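Local structure of aromatic-amino-acid aminotransferase (Burkholderia pseudomallei, 4F4E) at residues G116-T127 / R277-K288; V224-I235 / F254-S265. The protein probably transfers the amino group of tyrosine and other aromatic amino acids to 2-oxoglutarate, using pyridoxal 5'-phosphate as cofactor. All coordinates share one frame; numbering follows the deposited sequence. Where two conformers were deposited one is given.

Interaction 1: G116-T127 / R277-K288; sequences GRVVTAQALGGT and RVGALSIITDSK
Thr120 and Ser282 meet through their hydroxyls across the two strands, with OG1 of Thr120 2.8 Å from OG of Ser282. Either could be the donor. They form a non-hydrogen-bonded pair of the antiparallel ladder, and both residues are buried. With each oxygen anti to its own carbonyl carbon (chi1 -60° in Thr120, -64° in Ser282), the hydroxyls come together over the sheet face. Gln102 of helix 95-106 also bonds OG1 of Thr120.

Backbone bonds run in pairs between Val119 and Ile283, Ala121 and Leu281, and Ala123 and Gly279. In the last pair the amide N of Ala123 lies above the carbonyl plane of Gly279, 2.9 Å from its O. Gly279 lies close against Gly125, with CA atoms 3.8 Å apart.

At the other end Arg117 bends back at chi3 (57°) along 285-287. Its NE gives a nearly straight bond of 2.8 Å to Thr285 O, which lies at the guanidinium edge. Asp286 O sits over one face. A water links NH2 of Arg117 to OD1 of Asp286, which also accepts from Asn260. In return, Thr285 N binds Arg117 O at 2.8 Å.

Beyond Gly279, CB of Arg277 packs 3.7 Å from CD1 of Leu124, and the two side chains cross at about a right angle. NH2 of Arg277 bonds the phosphate of the pyridoxal-lysine at position 269 and Tyr306 O of the second subunit. Gly126 N and Thr127 N reach the same phosphate from the start of helix 125-140. The strand pair thus ends in the phosphate cup of a class-I, fold-type I aminotransferase.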
# COMPACT_ATOMS: atom_id res chain seq x y z
N GLY A 116 -27.84 0.57 0.73
CA GLY A 116 -26.70 -0.34 0.75
C GLY A 116 -26.05 -0.62 -0.58
O GLY A 116 -25.49 -1.70 -0.81
N ARG A 117 -26.14 0.34 -1.48
CA ARG A 117 -25.68 0.15 -2.83
C ARG A 117 -24.26 0.64 -3.05
O ARG A 117 -23.74 0.43 -4.14
CB ARG A 117 -26.64 0.85 -3.80
CG ARG A 117 -27.89 0.06 -4.03
CD ARG A 117 -28.92 0.83 -4.85
NE ARG A 117 -28.38 1.26 -6.12
CZ ARG A 117 -29.05 1.97 -7.02
NH1 ARG A 117 -30.30 2.32 -6.80
NH2 ARG A 117 -28.46 2.34 -8.17
N VAL A 118 -23.63 1.31 -2.06
CA VAL A 118 -22.28 1.84 -2.23
C VAL A 118 -21.27 1.00 -1.46
O VAL A 118 -21.45 0.70 -0.27
CB VAL A 118 -22.17 3.30 -1.74
CG1 VAL A 118 -20.84 3.94 -2.17
CG2 VAL A 118 -23.38 4.09 -2.24
N VAL A 119 -20.22 0.62 -2.17
CA VAL A 119 -19.08 -0.11 -1.64
C VAL A 119 -17.93 0.86 -1.54
O VAL A 119 -17.63 1.55 -2.50
CB VAL A 119 -18.68 -1.23 -2.65
CG1 VAL A 119 -17.38 -1.90 -2.22
CG2 VAL A 119 -19.81 -2.25 -2.79
N THR A 120 -17.32 0.94 -0.36
CA THR A 120 -16.12 1.75 -0.14
C THR A 120 -15.05 0.97 0.57
O THR A 120 -15.30 0.39 1.64
CB THR A 120 -16.45 3.02 0.65
OG1 THR A 120 -17.39 3.80 -0.11
CG2 THR A 120 -15.18 3.84 0.89
N ALA A 121 -13.85 0.92 -0.04
CA ALA A 121 -12.69 0.29 0.58
C ALA A 121 -11.60 1.36 0.76
O ALA A 121 -11.28 2.09 -0.17
CB ALA A 121 -12.12 -0.86 -0.27
N GLN A 122 -11.05 1.44 1.96
CA GLN A 122 -9.92 2.26 2.22
C GLN A 122 -8.79 1.85 1.31
O GLN A 122 -8.63 0.68 0.99
CB GLN A 122 -9.50 2.09 3.70
CG GLN A 122 -8.36 2.97 4.19
CD GLN A 122 -7.96 2.62 5.59
OE1 GLN A 122 -8.78 2.14 6.37
NE2 GLN A 122 -6.70 2.88 5.93
N ALA A 123 -8.00 2.82 0.90
CA ALA A 123 -6.97 2.60 -0.11
C ALA A 123 -5.71 3.40 0.17
O ALA A 123 -5.74 4.37 0.94
CB ALA A 123 -7.55 2.97 -1.52
N LEU A 124 -4.61 3.04 -0.52
CA LEU A 124 -3.32 3.74 -0.35
C LEU A 124 -3.30 5.01 -1.18
O LEU A 124 -2.74 5.06 -2.26
CB LEU A 124 -2.16 2.81 -0.68
CG LEU A 124 -1.73 1.79 0.37
CD1 LEU A 124 -1.05 2.41 1.58
CD2 LEU A 124 -2.82 0.88 0.85
N GLY A 125 -3.92 6.04 -0.63
CA GLY A 125 -4.17 7.26 -1.37
C GLY A 125 -5.15 7.09 -2.53
O GLY A 125 -5.72 6.01 -2.77
N GLY A 126 -5.32 8.20 -3.25
CA GLY A 126 -6.04 8.18 -4.51
C GLY A 126 -5.40 7.28 -5.51
O GLY A 126 -6.12 6.60 -6.31
N THR A 127 -4.08 7.19 -5.47
CA THR A 127 -3.40 6.27 -6.39
C THR A 127 -3.79 4.82 -6.13
O THR A 127 -4.11 4.07 -7.06
CB THR A 127 -1.88 6.40 -6.35
OG1 THR A 127 -1.50 7.75 -6.57
CG2 THR A 127 -1.27 5.56 -7.40
N ARG A 277 -0.80 8.14 3.03
CA ARG A 277 -1.40 7.32 1.96
C ARG A 277 -2.86 6.96 2.33
O ARG A 277 -3.19 5.80 2.54
CB ARG A 277 -0.62 6.05 1.67
CG ARG A 277 0.91 6.23 1.59
CD ARG A 277 1.36 7.27 0.60
NE ARG A 277 0.83 7.04 -0.73
CZ ARG A 277 0.05 7.87 -1.43
NH1 ARG A 277 -0.37 9.05 -0.97
NH2 ARG A 277 -0.35 7.48 -2.65
N VAL A 278 -3.69 7.98 2.42
CA VAL A 278 -5.08 7.86 2.88
C VAL A 278 -6.03 8.27 1.75
O VAL A 278 -6.12 9.43 1.39
CB VAL A 278 -5.31 8.79 4.10
CG1 VAL A 278 -6.64 8.42 4.79
CG2 VAL A 278 -4.17 8.70 5.08
N GLY A 279 -6.69 7.27 1.15
CA GLY A 279 -7.70 7.44 0.14
C GLY A 279 -8.72 6.33 0.20
O GLY A 279 -8.82 5.59 1.21
N ALA A 280 -9.52 6.22 -0.83
CA ALA A 280 -10.63 5.26 -0.84
C ALA A 280 -11.11 5.04 -2.28
O ALA A 280 -11.10 5.96 -3.10
CB ALA A 280 -11.79 5.73 0.01
N LEU A 281 -11.54 3.82 -2.55
CA LEU A 281 -12.25 3.51 -3.79
C LEU A 281 -13.69 3.26 -3.40
O LEU A 281 -13.95 2.46 -2.47
CB LEU A 281 -11.75 2.23 -4.46
CG LEU A 281 -12.51 1.85 -5.74
CD1 LEU A 281 -12.27 2.90 -6.85
CD2 LEU A 281 -12.16 0.44 -6.18
N SER A 282 -14.59 3.96 -4.05
CA SER A 282 -16.00 3.74 -3.85
C SER A 282 -16.60 3.28 -5.17
O SER A 282 -16.22 3.78 -6.23
CB SER A 282 -16.72 5.01 -3.34
OG SER A 282 -16.27 5.45 -2.05
N ILE A 283 -17.53 2.31 -5.11
CA ILE A 283 -18.22 1.82 -6.30
C ILE A 283 -19.75 1.84 -6.05
O ILE A 283 -20.21 1.33 -5.05
CB ILE A 283 -17.77 0.39 -6.67
CG1 ILE A 283 -16.25 0.30 -6.83
CG2 ILE A 283 -18.49 -0.10 -7.94
CD1 ILE A 283 -15.72 -1.14 -7.00
N ILE A 284 -20.51 2.43 -6.97
CA ILE A 284 -21.96 2.44 -6.85
C ILE A 284 -22.49 1.22 -7.60
O ILE A 284 -22.18 1.03 -8.79
CB ILE A 284 -22.56 3.76 -7.37
CG1 ILE A 284 -22.06 4.93 -6.54
CG2 ILE A 284 -24.11 3.69 -7.44
CD1 ILE A 284 -22.49 6.33 -7.00
N THR A 285 -23.27 0.38 -6.90
CA THR A 285 -23.81 -0.82 -7.51
C THR A 285 -25.33 -0.72 -7.58
O THR A 285 -25.92 0.23 -7.04
CB THR A 285 -23.41 -2.05 -6.73
OG1 THR A 285 -24.14 -2.05 -5.49
CG2 THR A 285 -21.83 -2.05 -6.50
N ASP A 286 -25.96 -1.68 -8.24
CA ASP A 286 -27.40 -1.60 -8.51
C ASP A 286 -28.22 -2.10 -7.31
O ASP A 286 -29.43 -1.81 -7.21
CB ASP A 286 -27.76 -2.48 -9.71
CG ASP A 286 -27.33 -1.88 -11.03
OD1 ASP A 286 -26.73 -0.78 -11.02
OD2 ASP A 286 -27.66 -2.45 -12.08
N SER A 287 -27.60 -2.88 -6.43
CA SER A 287 -28.32 -3.53 -5.32
C SER A 287 -27.42 -3.92 -4.18
O SER A 287 -26.19 -3.97 -4.33
CB SER A 287 -29.04 -4.79 -5.83
OG SER A 287 -28.16 -5.82 -6.23
N LYS A 288 -28.01 -4.21 -3.04
CA LYS A 288 -27.24 -4.78 -1.91
C LYS A 288 -26.51 -6.05 -2.29
O LYS A 288 -25.34 -6.27 -1.88
CB LYS A 288 -28.13 -5.10 -0.73
CG LYS A 288 -28.62 -3.90 0.02
CD LYS A 288 -29.37 -4.31 1.31
CE LYS A 288 -30.04 -3.08 1.92
NZ LYS A 288 -30.84 -3.27 3.18
O HOH W 1 -25.97 1.80 -9.81
O HOH W 2 -4.92 3.76 3.81

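Interaction 2: V224-I235 / F254-S265; sequences VKARRLVPFLDI and FAAANLNVFVSS
Pro231 O accepts from Phe262 N, and Phe262 O accepts from Leu233 N. Leu233 O takes Ser264 N at 2.8 Å, and Ser264 O takes Ile235 N. These four backbone bonds join strands 230-235 and 261-265 in parallel.

The aromatic contact lies on the sheet face of Phe232 and Phe262. CB of Phe262 stands over the centre of the Phe232 ring, 3.6 Å from its centroid, in a CH-pi contact. The two rings are oblique, with planes at 43°. Phe232 reaches this place with CG anti to the backbone N (chi1 -155°). The backbone N of Ser264 lies at its ring edge, 3.7 Å from CE1.

Apolar contacts join the Leu233 face to the preceding helices. CB of Pro231 packs at CE1 of Phe254, and CB of Val224 lies at the same ring's edge. In one of two conformers, CD1 of Leu233 touches CD2 of Phe254. CG2 of Ile235 meets CG1 of Val263 at 3.8 Å.

Polar contacts sit at the two ends. In the conformer given, NZ of Lys225 bonds Ala257 O at 2.8 Å, and its CD touches CD2 of Leu259. A water donates to OD1 of Asp234 and to OG of Ser264, which also bonds Gly126 O.

The apolar middle ties helix 249-256 to its flanking strands in a beta-alpha-beta unit. Asp234, near the cofactor's N1 and bonded by His156, is consistent with the aspartate that faces the pyridine nitrogen in this family.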
# COMPACT_ATOMS: atom_id res chain seq x y z
N VAL A 224 -22.32 9.33 -21.04
CA VAL A 224 -21.85 8.12 -20.37
C VAL A 224 -23.02 7.15 -20.18
O VAL A 224 -22.87 5.96 -20.40
CB VAL A 224 -21.19 8.47 -19.02
CG1 VAL A 224 -21.03 7.21 -18.14
CG2 VAL A 224 -19.85 9.15 -19.22
N LYS A 225 -24.16 7.66 -19.77
CA LYS A 225 -25.33 6.80 -19.58
C LYS A 225 -25.79 6.20 -20.91
O LYS A 225 -25.91 4.97 -21.03
CB LYS A 225 -26.49 7.52 -18.87
CG LYS A 225 -27.65 6.58 -18.53
CD LYS A 225 -28.31 6.88 -17.18
CE LYS A 225 -29.45 5.92 -16.82
NZ LYS A 225 -29.12 4.96 -15.74
N ALA A 226 -26.02 7.05 -21.91
CA ALA A 226 -26.51 6.61 -23.21
C ALA A 226 -25.57 5.59 -23.90
O ALA A 226 -26.06 4.63 -24.55
CB ALA A 226 -26.81 7.79 -24.12
N ARG A 227 -24.26 5.78 -23.73
CA ARG A 227 -23.30 4.91 -24.39
C ARG A 227 -22.75 3.79 -23.52
O ARG A 227 -21.95 2.98 -23.96
CB ARG A 227 -22.21 5.77 -25.00
CG ARG A 227 -22.79 6.56 -26.18
CD ARG A 227 -21.72 7.33 -26.89
NE ARG A 227 -20.86 6.44 -27.64
CZ ARG A 227 -21.20 5.84 -28.78
NH1 ARG A 227 -22.40 6.00 -29.33
NH2 ARG A 227 -20.32 5.07 -29.39
N ARG A 228 -23.27 3.68 -22.29
CA ARG A 228 -22.85 2.62 -21.36
C ARG A 228 -21.34 2.62 -21.15
O ARG A 228 -20.70 1.58 -21.12
CB ARG A 228 -23.39 1.27 -21.79
CG ARG A 228 -24.89 1.35 -22.10
CD ARG A 228 -25.51 -0.02 -22.26
NE ARG A 228 -25.12 -0.63 -23.54
CZ ARG A 228 -24.29 -1.67 -23.70
NH1 ARG A 228 -23.70 -2.28 -22.66
NH2 ARG A 228 -24.03 -2.10 -24.94
N LEU A 229 -20.80 3.82 -20.96
CA LEU A 229 -19.42 3.99 -20.57
C LEU A 229 -19.32 3.80 -19.06
O LEU A 229 -20.31 3.90 -18.33
CB LEU A 229 -18.94 5.37 -20.98
CG LEU A 229 -19.26 5.72 -22.45
CD1 LEU A 229 -18.53 7.01 -22.76
CD2 LEU A 229 -18.86 4.63 -23.44
N VAL A 230 -18.11 3.55 -18.57
CA VAL A 230 -17.89 3.33 -17.14
C VAL A 230 -17.16 4.55 -16.63
O VAL A 230 -15.98 4.75 -16.92
CB VAL A 230 -17.06 2.06 -16.89
CG1 VAL A 230 -16.77 1.91 -15.38
CG2 VAL A 230 -17.76 0.83 -17.50
N PRO A 231 -17.86 5.40 -15.87
CA PRO A 231 -17.20 6.60 -15.35
C PRO A 231 -16.33 6.27 -14.14
O PRO A 231 -16.77 5.60 -13.21
CB PRO A 231 -18.36 7.50 -14.95
CG PRO A 231 -19.44 6.55 -14.58
CD PRO A 231 -19.26 5.31 -15.43
N PHE A 232 -15.11 6.79 -14.18
CA PHE A 232 -14.16 6.61 -13.12
C PHE A 232 -13.80 8.00 -12.64
O PHE A 232 -12.91 8.67 -13.20
CB PHE A 232 -12.93 5.75 -13.55
CG PHE A 232 -12.24 5.04 -12.39
CD1 PHE A 232 -12.14 5.63 -11.12
CD2 PHE A 232 -11.66 3.81 -12.58
CE1 PHE A 232 -11.52 4.95 -10.05
CE2 PHE A 232 -11.03 3.14 -11.51
CZ PHE A 232 -10.97 3.70 -10.25
N LEU A 233 -14.50 8.47 -11.61
CA LEU A 233 -14.24 9.81 -11.10
C LEU A 233 -13.01 9.78 -10.20
O LEU A 233 -12.82 8.84 -9.40
CB LEU A 233 -15.47 10.36 -10.37
CG LEU A 233 -16.65 10.69 -11.29
CD1 LEU A 233 -17.95 10.67 -10.52
CD2 LEU A 233 -16.45 12.07 -11.94
N ASP A 234 -12.15 10.79 -10.32
CA ASP A 234 -10.95 10.95 -9.50
C ASP A 234 -11.09 12.31 -8.81
O ASP A 234 -11.07 13.38 -9.46
CB ASP A 234 -9.71 10.95 -10.39
CG ASP A 234 -8.41 11.08 -9.62
OD1 ASP A 234 -8.42 11.55 -8.44
OD2 ASP A 234 -7.34 10.73 -10.20
N ILE A 235 -11.35 12.23 -7.50
CA ILE A 235 -11.60 13.41 -6.64
C ILE A 235 -10.50 13.52 -5.58
O ILE A 235 -10.58 12.99 -4.47
CB ILE A 235 -13.04 13.41 -6.07
CG1 ILE A 235 -13.36 14.74 -5.35
CG2 ILE A 235 -13.33 12.15 -5.22
CD1 ILE A 235 -14.87 14.91 -5.01
N PHE A 254 -23.42 11.84 -11.11
CA PHE A 254 -23.32 10.45 -11.60
C PHE A 254 -24.10 9.52 -10.69
O PHE A 254 -24.77 8.60 -11.18
CB PHE A 254 -21.87 9.98 -11.74
CG PHE A 254 -21.20 10.46 -13.01
CD1 PHE A 254 -21.35 9.78 -14.16
CD2 PHE A 254 -20.44 11.59 -13.00
CE1 PHE A 254 -20.74 10.21 -15.32
CE2 PHE A 254 -19.81 12.03 -14.16
CZ PHE A 254 -19.98 11.33 -15.33
N ALA A 255 -24.03 9.76 -9.39
CA ALA A 255 -24.76 8.95 -8.43
C ALA A 255 -26.26 9.04 -8.70
O ALA A 255 -26.95 8.01 -8.69
CB ALA A 255 -24.43 9.36 -6.99
N ALA A 256 -26.75 10.25 -8.99
CA ALA A 256 -28.18 10.49 -9.18
C ALA A 256 -28.70 9.84 -10.45
O ALA A 256 -29.91 9.64 -10.57
CB ALA A 256 -28.46 12.01 -9.21
N ALA A 257 -27.80 9.54 -11.39
CA ALA A 257 -28.13 8.94 -12.69
C ALA A 257 -28.30 7.42 -12.73
O ALA A 257 -28.53 6.86 -13.80
CB ALA A 257 -27.10 9.37 -13.76
N ASN A 258 -28.19 6.73 -11.59
CA ASN A 258 -28.35 5.27 -11.57
C ASN A 258 -27.42 4.55 -12.55
O ASN A 258 -27.85 3.77 -13.44
CB ASN A 258 -29.81 4.88 -11.81
CG ASN A 258 -30.61 4.91 -10.51
OD1 ASN A 258 -30.06 4.78 -9.42
ND2 ASN A 258 -31.92 5.07 -10.64
N LEU A 259 -26.15 4.89 -12.37
CA LEU A 259 -25.03 4.35 -13.10
C LEU A 259 -24.15 3.56 -12.14
O LEU A 259 -24.14 3.84 -10.94
CB LEU A 259 -24.20 5.51 -13.69
CG LEU A 259 -24.90 6.35 -14.75
CD1 LEU A 259 -24.01 7.48 -15.25
CD2 LEU A 259 -25.31 5.45 -15.91
N ASN A 260 -23.43 2.58 -12.67
CA ASN A 260 -22.32 2.03 -11.94
C ASN A 260 -21.15 3.00 -12.13
O ASN A 260 -20.84 3.37 -13.29
CB ASN A 260 -21.99 0.66 -12.45
CG ASN A 260 -23.16 -0.32 -12.25
OD1 ASN A 260 -23.55 -0.99 -13.17
ND2 ASN A 260 -23.73 -0.35 -11.05
N VAL A 261 -20.61 3.48 -11.02
CA VAL A 261 -19.64 4.58 -11.01
C VAL A 261 -18.51 4.13 -10.12
O VAL A 261 -18.75 3.58 -9.05
CB VAL A 261 -20.23 5.89 -10.42
CG1 VAL A 261 -19.21 7.03 -10.50
CG2 VAL A 261 -21.54 6.29 -11.09
N PHE A 262 -17.28 4.33 -10.57
CA PHE A 262 -16.09 4.16 -9.75
C PHE A 262 -15.61 5.53 -9.30
O PHE A 262 -15.68 6.48 -10.09
CB PHE A 262 -14.97 3.48 -10.54
CG PHE A 262 -15.18 2.00 -10.74
CD1 PHE A 262 -16.20 1.54 -11.52
CD2 PHE A 262 -14.32 1.10 -10.18
CE1 PHE A 262 -16.39 0.20 -11.73
CE2 PHE A 262 -14.50 -0.25 -10.37
CZ PHE A 262 -15.53 -0.70 -11.15
N VAL A 263 -15.17 5.65 -8.04
CA VAL A 263 -14.68 6.91 -7.49
C VAL A 263 -13.40 6.67 -6.72
O VAL A 263 -13.43 5.97 -5.70
CB VAL A 263 -15.67 7.59 -6.53
CG1 VAL A 263 -15.14 8.95 -6.08
CG2 VAL A 263 -17.06 7.75 -7.19
N SER A 264 -12.29 7.22 -7.19
CA SER A 264 -11.08 7.27 -6.37
C SER A 264 -11.08 8.62 -5.66
O SER A 264 -11.16 9.67 -6.32
CB SER A 264 -9.82 7.18 -7.22
OG SER A 264 -8.71 7.67 -6.46
N SER A 265 -11.02 8.58 -4.34
CA SER A 265 -10.90 9.77 -3.54
C SER A 265 -9.59 9.75 -2.71
O SER A 265 -9.06 8.68 -2.39
CB SER A 265 -12.12 9.98 -2.65
OG SER A 265 -12.27 9.00 -1.67
O HOH W 3 -7.96 10.57 -5.93

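In the fold
Both interactions belong to the same large mixed sheet and are mostly buried. Interaction 1 pairs an edge strand within this chain, 118-124, with 278-284, which runs antiparallel to both its neighbours. Interaction 2 pairs two inner parallel strands and adds the helices before them. Strands 278-284 and 261-266 are neighbours, so the two contacts join directly, for instance through Ser282 O and Val263 N. Interaction 1 carries more polar side-chain bonding, with an arginine at each end; interaction 2 is largely aromatic and aliphatic. Each reaches the surface at one end, at Lys288 and at Lys225. Their cofactor ends meet at Gly126 and Ser264, and both touch the second subunit.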